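Local structure of tumour necrosis factor receptor (Ectromelia virus, 3ON9) at residues D54-V59 / I155-C160; L85-C89 / C119-V125. The protein probably blunts host immune defence by binding tumour necrosis factor and, through the beta-sandwich SECRET domain seen here, host chemokines outside the cell. All blocks are in the same frame, centred on the assembly; numbering follows the deposited sequence.

Contact 1 (D54-V59 / I155-C160); sequences DYYSVV and IPPNDC
Pro-157 is the centre of an inverse gamma turn, and its CB makes a CH-pi contact over one face of the Tyr-55 ring, 4.0 Å from the ring centroid. The turn bends the irregular C-terminal tail 155-160 beside strand residues 54-59. Strand 51-59 is an outermost strand of the five-stranded sheet of this beta-sandwich. The tail lies against it with end-to-end directions 126° apart, without forming a further strand. The Tyr-55 CG sits between its backbone N and carbonyl carbon (chi1 57°), which turns one ring face to the proline. A single direct backbone hydrogen bond joins the two segments: Tyr-56 N donates to Asn-158 O at 3.0 Å. At the far end of the strand, Val-59 CG2 packs against the CG1 and CD1 branches of Ile-155.

Water adds two bridges. One water donates a hydrogen bond to Asp-54 OD1 and accepts one from Cys-160 N. A second lies 2.7 Å from Tyr-56 O and 2.8 Å from Asp-159 O. Elsewhere, Asp-54 OD2 bonds to Ser-25 and Tyr-56 OH to the carbonyl of Lys-20. Cys-160 forms a disulfide with Cys-23, so the tail is also tied covalently to the rest of the domain. The Ser-57 hydroxyl receives the remaining cross-segment bond: Asn-158 ND2 donates to Ser-57 OG at 2.9 Å, with OG tilted 18° out of the amide plane.

Contact 2 (L85-C89 / C119-V125); sequences LEIKC and CLSNLDV
Opposed first torsions bring the sulfurs of Cys-89 and Cys-119 together. Cys-89 SG is anti to its own carbonyl carbon (chi1 -66°), while Cys-119 SG stands between its backbone N and carbonyl carbon (chi1 65°). The resulting disulfide has an SG-SG length of 2.0 Å and a chi3 of -79°. It joins the end of strand 82-89 to the loop ahead of strand 122-130. These strands belong to the two different sheets of the beta-sandwich, so the contact lies in the interior between them. No hydrogen bond crosses it. The strand segments run nearly antiparallel, with axes 10.4 Å apart at closest approach, and the gap is filled by apolar side chains.

Ile-87 faces three residues of the other segment. Its CG2 branch approaches Leu-120 CD1, its CG1 approaches Leu-123 CD1, and its terminal CD1 lies 4.3 Å from Val-125 CG2. These are loose contacts, and other residues contribute to the same core. Ile-13 of strand 8-16 touches both Leu-85 and Leu-123. Leu-38 of strand 38-45 touches both Ile-87 and Cys-119.

In the five-stranded sheet, Asp-124 is buried, and its two carboxylate oxygens are hydrogen-bonded to His-145 ND1 and Leu-150 N. Ser-121 and Asn-122 form a classic beta bulge opposite Tyr-16 at the start of the strand. Far from the disulfide, Leu-85 and Val-125 meet tip to tip. The Val-125 branch that comes nearest is CG1, which lies anti to the backbone N of its own residue. Leu-85 CD2 is 3.5 Å from Val-125 CG1 and 4.1 Å from Val-125 CG2.

How the contacts relate
Contacts 1 and 2 involve the same five-stranded sheet in different ways. Contact 1 attaches the C-terminal tail to strand 51-59, one of its two outermost strands. Contact 2 joins strand 122-130 of that sheet to strand 82-89 of the other sheet, across the sandwich interior. Strands 62-69 and 8-16 lie between 51-59 and 122-130. The contacts do not touch: their centres are 16 Å apart and their nearest atoms about 8 Å. Met-15 of strand 8-16 touches both Tyr-56 of contact 1 and Leu-120 of contact 2. Each contact includes a disulfide cysteine, but only contact 2 holds both partners.

Contact 1 (D54-V59 / I155-C160)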
ATOM      1  N   ASP A  54       9.204  -3.219  -3.315  1.00 15.26           N
ATOM      2  CA  ASP A  54       8.541  -1.960  -3.021  1.00 17.82           C
ATOM      3  C   ASP A  54       9.153  -0.824  -3.807  1.00 17.57           C
ATOM      4  O   ASP A  54      10.140  -1.010  -4.512  1.00 18.86           O
ATOM      5  CB  ASP A  54       8.522  -1.655  -1.520  1.00 16.65           C
ATOM      6  CG  ASP A  54       9.894  -1.641  -0.891  1.00 20.76           C
ATOM      7  OD1 ASP A  54      10.909  -1.432  -1.597  1.00 21.59           O
ATOM      8  OD2 ASP A  54       9.937  -1.841   0.337  1.00 22.21           O
ATOM      9  N   TYR A  55       8.556   0.358  -3.696  1.00 14.60           N
ATOM     10  CA  TYR A  55       9.053   1.501  -4.448  1.00 16.24           C
ATOM     11  C   TYR A  55       8.546   2.795  -3.836  1.00 16.57           C
ATOM     12  O   TYR A  55       7.575   2.790  -3.089  1.00 15.20           O
ATOM     13  CB  TYR A  55       8.644   1.406  -5.926  1.00 18.93           C
ATOM     14  CG  TYR A  55       7.154   1.293  -6.158  1.00 18.17           C
ATOM     15  CD1 TYR A  55       6.370   2.429  -6.341  1.00 18.05           C
ATOM     16  CD2 TYR A  55       6.525   0.054  -6.173  1.00 17.02           C
ATOM     17  CE1 TYR A  55       5.011   2.329  -6.554  1.00 18.32           C
ATOM     18  CE2 TYR A  55       5.166  -0.055  -6.379  1.00 19.07           C
ATOM     19  CZ  TYR A  55       4.407   1.088  -6.567  1.00 17.40           C
ATOM     20  OH  TYR A  55       3.041   0.975  -6.774  1.00 21.27           O
ATOM     21  N   TYR A  56       9.236   3.889  -4.149  1.00 15.24           N
ATOM     22  CA  TYR A  56       8.888   5.226  -3.694  1.00 13.77           C
ATOM     23  C   TYR A  56       9.551   6.166  -4.691  1.00 15.20           C
ATOM     24  O   TYR A  56      10.780   6.221  -4.791  1.00 17.56           O
ATOM     25  CB  TYR A  56       9.416   5.460  -2.262  1.00 14.08           C
ATOM     26  CG  TYR A  56       9.263   6.878  -1.757  1.00 14.57           C
ATOM     27  CD1 TYR A  56       8.085   7.297  -1.151  1.00 15.52           C
ATOM     28  CD2 TYR A  56      10.301   7.796  -1.877  1.00 15.50           C
ATOM     29  CE1 TYR A  56       7.937   8.609  -0.693  1.00 16.12           C
ATOM     30  CE2 TYR A  56      10.164   9.099  -1.426  1.00 15.77           C
ATOM     31  CZ  TYR A  56       8.982   9.497  -0.826  1.00 15.77           C
ATOM     32  OH  TYR A  56       8.855  10.788  -0.363  1.00 17.08           O
ATOM     33  N   SER A  57       8.740   6.878  -5.460  1.00 14.84           N
ATOM     34  CA  SER A  57       9.246   7.674  -6.566  1.00 16.18           C
ATOM     35  C   SER A  57       8.512   9.006  -6.606  1.00 16.61           C
ATOM     36  O   SER A  57       7.285   9.057  -6.427  1.00 15.95           O
ATOM     37  CB  SER A  57       9.066   6.908  -7.882  1.00 18.12           C
ATOM     38  OG  SER A  57       9.703   7.586  -8.947  1.00 16.58           O
ATOM     39  N   VAL A  58       9.258  10.079  -6.851  1.00 16.06           N
ATOM     40  CA  VAL A  58       8.754  11.428  -6.657  1.00 15.49           C
ATOM     41  C   VAL A  58       8.915  12.305  -7.904  1.00 15.76           C
ATOM     42  O   VAL A  58       9.942  12.254  -8.598  1.00 18.11           O
ATOM     43  CB  VAL A  58       9.473  12.121  -5.463  1.00 16.06           C
ATOM     44  CG1 VAL A  58       8.987  13.557  -5.318  1.00 19.42           C
ATOM     45  CG2 VAL A  58       9.241  11.334  -4.166  1.00 18.42           C
ATOM     46  N   VAL A  59       7.893  13.111  -8.180  1.00 15.47           N
ATOM     47  CA  VAL A  59       7.985  14.159  -9.186  1.00 16.02           C
ATOM     48  C   VAL A  59       7.554  15.425  -8.478  1.00 16.58           C
ATOM     49  O   VAL A  59       6.403  15.545  -8.056  1.00 16.93           O
ATOM     50  CB  VAL A  59       7.057  13.898 -10.372  1.00 16.92           C
ATOM     51  CG1 VAL A  59       7.020  15.115 -11.309  1.00 19.95           C
ATOM     52  CG2 VAL A  59       7.498  12.638 -11.113  1.00 17.88           C
ATOM     53  N   ILE A 155       4.629   7.602 -13.427  1.00 17.00           N
ATOM     54  CA  ILE A 155       5.780   7.736 -12.525  1.00 14.77           C
ATOM     55  C   ILE A 155       6.274   6.312 -12.277  1.00 17.35           C
ATOM     56  O   ILE A 155       5.521   5.474 -11.796  1.00 17.96           O
ATOM     57  CB  ILE A 155       5.391   8.421 -11.186  1.00 14.62           C
ATOM     58  CG1 ILE A 155       4.795   9.814 -11.428  1.00 18.57           C
ATOM     59  CG2 ILE A 155       6.608   8.509 -10.232  1.00 16.80           C
ATOM     60  CD1 ILE A 155       4.321  10.509 -10.145  1.00 17.78           C
ATOM     61  N   PRO A 156       7.540   6.024 -12.627  1.00 17.62           N
ATOM     62  CA  PRO A 156       8.048   4.645 -12.558  1.00 20.03           C
ATOM     63  C   PRO A 156       8.299   4.166 -11.120  1.00 19.59           C
ATOM     64  O   PRO A 156       8.461   4.986 -10.219  1.00 17.50           O
ATOM     65  CB  PRO A 156       9.372   4.703 -13.323  1.00 21.16           C
ATOM     66  CG  PRO A 156       9.749   6.128 -13.416  1.00 19.58           C
ATOM     67  CD  PRO A 156       8.557   6.993 -13.065  1.00 16.70           C
ATOM     68  N   PRO A 157       8.333   2.842 -10.916  1.00 19.25           N
ATOM     69  CA  PRO A 157       8.448   2.258  -9.575  1.00 15.68           C
ATOM     70  C   PRO A 157       9.894   2.123  -9.119  1.00 15.64           C
ATOM     71  O   PRO A 157      10.369   1.003  -8.894  1.00 18.12           O
ATOM     72  CB  PRO A 157       7.813   0.874  -9.732  1.00 17.80           C
ATOM     73  CG  PRO A 157       7.970   0.529 -11.185  1.00 19.77           C
ATOM     74  CD  PRO A 157       8.151   1.820 -11.963  1.00 19.83           C
ATOM     75  N   ASN A 158      10.576   3.254  -8.988  1.00 17.21           N
ATOM     76  CA  ASN A 158      11.951   3.247  -8.505  1.00 16.52           C
ATOM     77  C   ASN A 158      12.009   2.773  -7.068  1.00 18.07           C
ATOM     78  O   ASN A 158      11.226   3.239  -6.238  1.00 18.46           O
ATOM     79  CB  ASN A 158      12.541   4.649  -8.555  1.00 17.73           C
ATOM     80  CG  ASN A 158      12.637   5.176  -9.952  1.00 22.43           C
ATOM     81  OD1 ASN A 158      13.608   4.903 -10.674  1.00 23.30           O
ATOM     82  ND2 ASN A 158      11.637   5.937 -10.351  1.00 20.46           N
ATOM     83  N   ASP A 159      12.944   1.876  -6.759  1.00 19.82           N
ATOM     84  CA  ASP A 159      13.081   1.423  -5.375  1.00 19.42           C
ATOM     85  C   ASP A 159      13.969   2.366  -4.559  1.00 17.04           C
ATOM     86  O   ASP A 159      14.427   3.397  -5.058  1.00 17.75           O
ATOM     87  CB  ASP A 159      13.520  -0.054  -5.284  1.00 20.90           C
ATOM     88  CG  ASP A 159      14.944  -0.285  -5.740  1.00 24.73           C
ATOM     89  OD1 ASP A 159      15.781   0.634  -5.609  1.00 22.82           O
ATOM     90  OD2 ASP A 159      15.235  -1.417  -6.205  1.00 26.68           O
ATOM     91  N   CYS A 160      14.182   2.035  -3.293  1.00 17.51           N
ATOM     92  CA  CYS A 160      14.874   2.938  -2.379  1.00 17.73           C
ATOM     93  C   CYS A 160      16.387   2.849  -2.435  1.00 18.47           C
ATOM     94  O   CYS A 160      17.071   3.711  -1.889  1.00 17.88           O
ATOM     95  CB  CYS A 160      14.436   2.684  -0.932  1.00 16.17           C
ATOM     96  SG  CYS A 160      12.771   3.324  -0.562  1.00 18.59           S
TER
HETATM   97  O   HOH W   1      13.465  -0.401  -1.961  1.00 22.29           O
HETATM   98  O   HOH W   2      13.377   5.932  -5.316  1.00 21.03           O

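Contact 2 (L85-C89 / C119-V125)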
ATOM      1  N   LEU A  85      -1.955  -1.232   7.222  1.00 16.61           N
ATOM      2  CA  LEU A  85      -1.067  -0.235   6.668  1.00 14.87           C
ATOM      3  C   LEU A  85      -1.174   1.012   7.516  1.00 17.35           C
ATOM      4  O   LEU A  85      -2.273   1.460   7.815  1.00 17.73           O
ATOM      5  CB  LEU A  85      -1.529   0.096   5.248  1.00 19.95           C
ATOM      6  CG  LEU A  85      -0.585   0.874   4.355  1.00 18.87           C
ATOM      7  CD1 LEU A  85       0.679   0.040   4.059  1.00 15.17           C
ATOM      8  CD2 LEU A  85      -1.300   1.251   3.060  1.00 21.17           C
ATOM      9  N   GLU A  86      -0.035   1.564   7.911  1.00 16.58           N
ATOM     10  CA  GLU A  86      -0.010   2.800   8.673  1.00 19.06           C
ATOM     11  C   GLU A  86       0.923   3.785   7.997  1.00 16.88           C
ATOM     12  O   GLU A  86       2.046   3.436   7.623  1.00 17.91           O
ATOM     13  CB  GLU A  86       0.474   2.532  10.105  1.00 22.20           C
ATOM     14  CG  GLU A  86       0.683   3.798  10.934  1.00 24.40           C
ATOM     15  CD  GLU A  86       1.643   3.584  12.102  1.00 27.16           C
ATOM     16  OE1 GLU A  86       1.153   3.404  13.241  1.00 21.79           O
ATOM     17  OE2 GLU A  86       2.880   3.577  11.884  1.00 25.91           O
ATOM     18  N   ILE A  87       0.437   5.012   7.808  1.00 14.50           N
ATOM     19  CA  ILE A  87       1.265   6.097   7.304  1.00 15.85           C
ATOM     20  C   ILE A  87       1.546   7.044   8.472  1.00 17.65           C
ATOM     21  O   ILE A  87       0.622   7.657   9.025  1.00 19.21           O
ATOM     22  CB  ILE A  87       0.570   6.847   6.137  1.00 17.52           C
ATOM     23  CG1 ILE A  87       0.327   5.903   4.944  1.00 20.28           C
ATOM     24  CG2 ILE A  87       1.411   8.055   5.692  1.00 17.71           C
ATOM     25  CD1 ILE A  87      -0.917   5.026   5.045  1.00 19.33           C
ATOM     26  N   LYS A  88       2.818   7.153   8.850  1.00 15.98           N
ATOM     27  CA  LYS A  88       3.217   7.914  10.038  1.00 16.43           C
ATOM     28  C   LYS A  88       3.994   9.173   9.676  1.00 17.29           C
ATOM     29  O   LYS A  88       5.097   9.092   9.129  1.00 16.87           O
ATOM     30  CB  LYS A  88       4.046   7.027  10.979  1.00 17.00           C
ATOM     31  CG  LYS A  88       4.800   7.773  12.090  1.00 18.99           C
ATOM     32  CD  LYS A  88       3.839   8.477  13.044  1.00 20.22           C
ATOM     33  CE  LYS A  88       4.498   8.793  14.389  1.00 21.27           C
ATOM     34  NZ  LYS A  88       5.754   9.601  14.245  1.00 19.30           N
ATOM     35  N   CYS A  89       3.397  10.333   9.970  1.00 15.98           N
ATOM     36  CA  CYS A  89       4.045  11.629   9.784  1.00 16.42           C
ATOM     37  C   CYS A  89       5.039  11.875  10.898  1.00 18.43           C
ATOM     38  O   CYS A  89       4.816  11.455  12.023  1.00 19.58           O
ATOM     39  CB  CYS A  89       3.024  12.770   9.843  1.00 16.84           C
ATOM     40  SG  CYS A  89       1.812  12.798   8.482  1.00 18.74           S
ATOM     41  N   CYS A 119       0.298  15.731   8.019  1.00 19.11           N
ATOM     42  CA  CYS A 119       1.335  16.278   7.154  1.00 19.86           C
ATOM     43  C   CYS A 119       0.985  16.171   5.668  1.00 19.62           C
ATOM     44  O   CYS A 119       1.601  16.839   4.834  1.00 20.11           O
ATOM     45  CB  CYS A 119       2.692  15.610   7.427  1.00 18.66           C
ATOM     46  SG  CYS A 119       2.793  13.834   7.040  1.00 21.21           S
ATOM     47  N   LEU A 120      -0.004  15.345   5.336  1.00 15.60           N
ATOM     48  CA  LEU A 120      -0.398  15.202   3.929  1.00 19.48           C
ATOM     49  C   LEU A 120      -1.692  15.928   3.595  1.00 17.98           C
ATOM     50  O   LEU A 120      -2.677  15.816   4.318  1.00 21.00           O
ATOM     51  CB  LEU A 120      -0.545  13.730   3.538  1.00 17.85           C
ATOM     52  CG  LEU A 120       0.724  12.882   3.659  1.00 17.45           C
ATOM     53  CD1 LEU A 120       0.409  11.436   3.294  1.00 19.36           C
ATOM     54  CD2 LEU A 120       1.835  13.431   2.778  1.00 17.76           C
ATOM     55  N   SER A 121      -1.683  16.662   2.483  1.00 17.62           N
ATOM     56  CA  SER A 121      -2.904  17.268   1.959  1.00 16.57           C
ATOM     57  C   SER A 121      -3.698  16.258   1.126  1.00 18.40           C
ATOM     58  O   SER A 121      -4.916  16.358   1.033  1.00 19.14           O
ATOM     59  CB  SER A 121      -2.575  18.515   1.133  1.00 19.69           C
ATOM     60  OG  SER A 121      -1.898  18.189  -0.054  1.00 24.86           O
ATOM     61  N   ASN A 122      -3.010  15.283   0.532  1.00 16.19           N
ATOM     62  CA  ASN A 122      -3.683  14.211  -0.203  1.00 13.87           C
ATOM     63  C   ASN A 122      -3.010  12.888   0.105  1.00 15.22           C
ATOM     64  O   ASN A 122      -1.792  12.790   0.035  1.00 16.34           O
ATOM     65  CB  ASN A 122      -3.606  14.415  -1.728  1.00 15.50           C
ATOM     66  CG  ASN A 122      -4.052  15.794  -2.178  1.00 19.89           C
ATOM     67  OD1 ASN A 122      -3.392  16.797  -1.899  1.00 19.89           O
ATOM     68  ND2 ASN A 122      -5.158  15.845  -2.928  1.00 18.21           N
ATOM     69  N   LEU A 123      -3.811  11.881   0.430  1.00 15.99           N
ATOM     70  CA  LEU A 123      -3.302  10.539   0.684  1.00 16.24           C
ATOM     71  C   LEU A 123      -4.270   9.565   0.047  1.00 14.75           C
ATOM     72  O   LEU A 123      -5.454   9.552   0.388  1.00 15.20           O
ATOM     73  CB  LEU A 123      -3.217  10.279   2.190  1.00 15.73           C
ATOM     74  CG  LEU A 123      -2.934   8.842   2.650  1.00 15.19           C
ATOM     75  CD1 LEU A 123      -1.635   8.300   2.015  1.00 14.51           C
ATOM     76  CD2 LEU A 123      -2.871   8.751   4.171  1.00 18.16           C
ATOM     77  N   ASP A 124      -3.772   8.752  -0.881  1.00 13.86           N
ATOM     78  CA  ASP A 124      -4.578   7.724  -1.528  1.00 14.09           C
ATOM     79  C   ASP A 124      -3.931   6.380  -1.233  1.00 14.49           C
ATOM     80  O   ASP A 124      -2.709   6.243  -1.331  1.00 14.25           O
ATOM     81  CB  ASP A 124      -4.601   7.914  -3.051  1.00 14.77           C
ATOM     82  CG  ASP A 124      -5.126   9.267  -3.476  1.00 16.27           C
ATOM     83  OD1 ASP A 124      -6.158   9.712  -2.944  1.00 17.85           O
ATOM     84  OD2 ASP A 124      -4.501   9.874  -4.364  1.00 16.07           O
ATOM     85  N   VAL A 125      -4.749   5.391  -0.892  1.00 14.42           N
ATOM     86  CA  VAL A 125      -4.267   4.034  -0.701  1.00 15.54           C
ATOM     87  C   VAL A 125      -5.117   3.077  -1.529  1.00 17.64           C
ATOM     88  O   VAL A 125      -6.344   3.190  -1.562  1.00 15.65           O
ATOM     89  CB  VAL A 125      -4.333   3.638   0.779  1.00 14.47           C
ATOM     90  CG1 VAL A 125      -3.981   2.167   0.957  1.00 16.89           C
ATOM     91  CG2 VAL A 125      -3.382   4.514   1.569  1.00 14.81           C
TER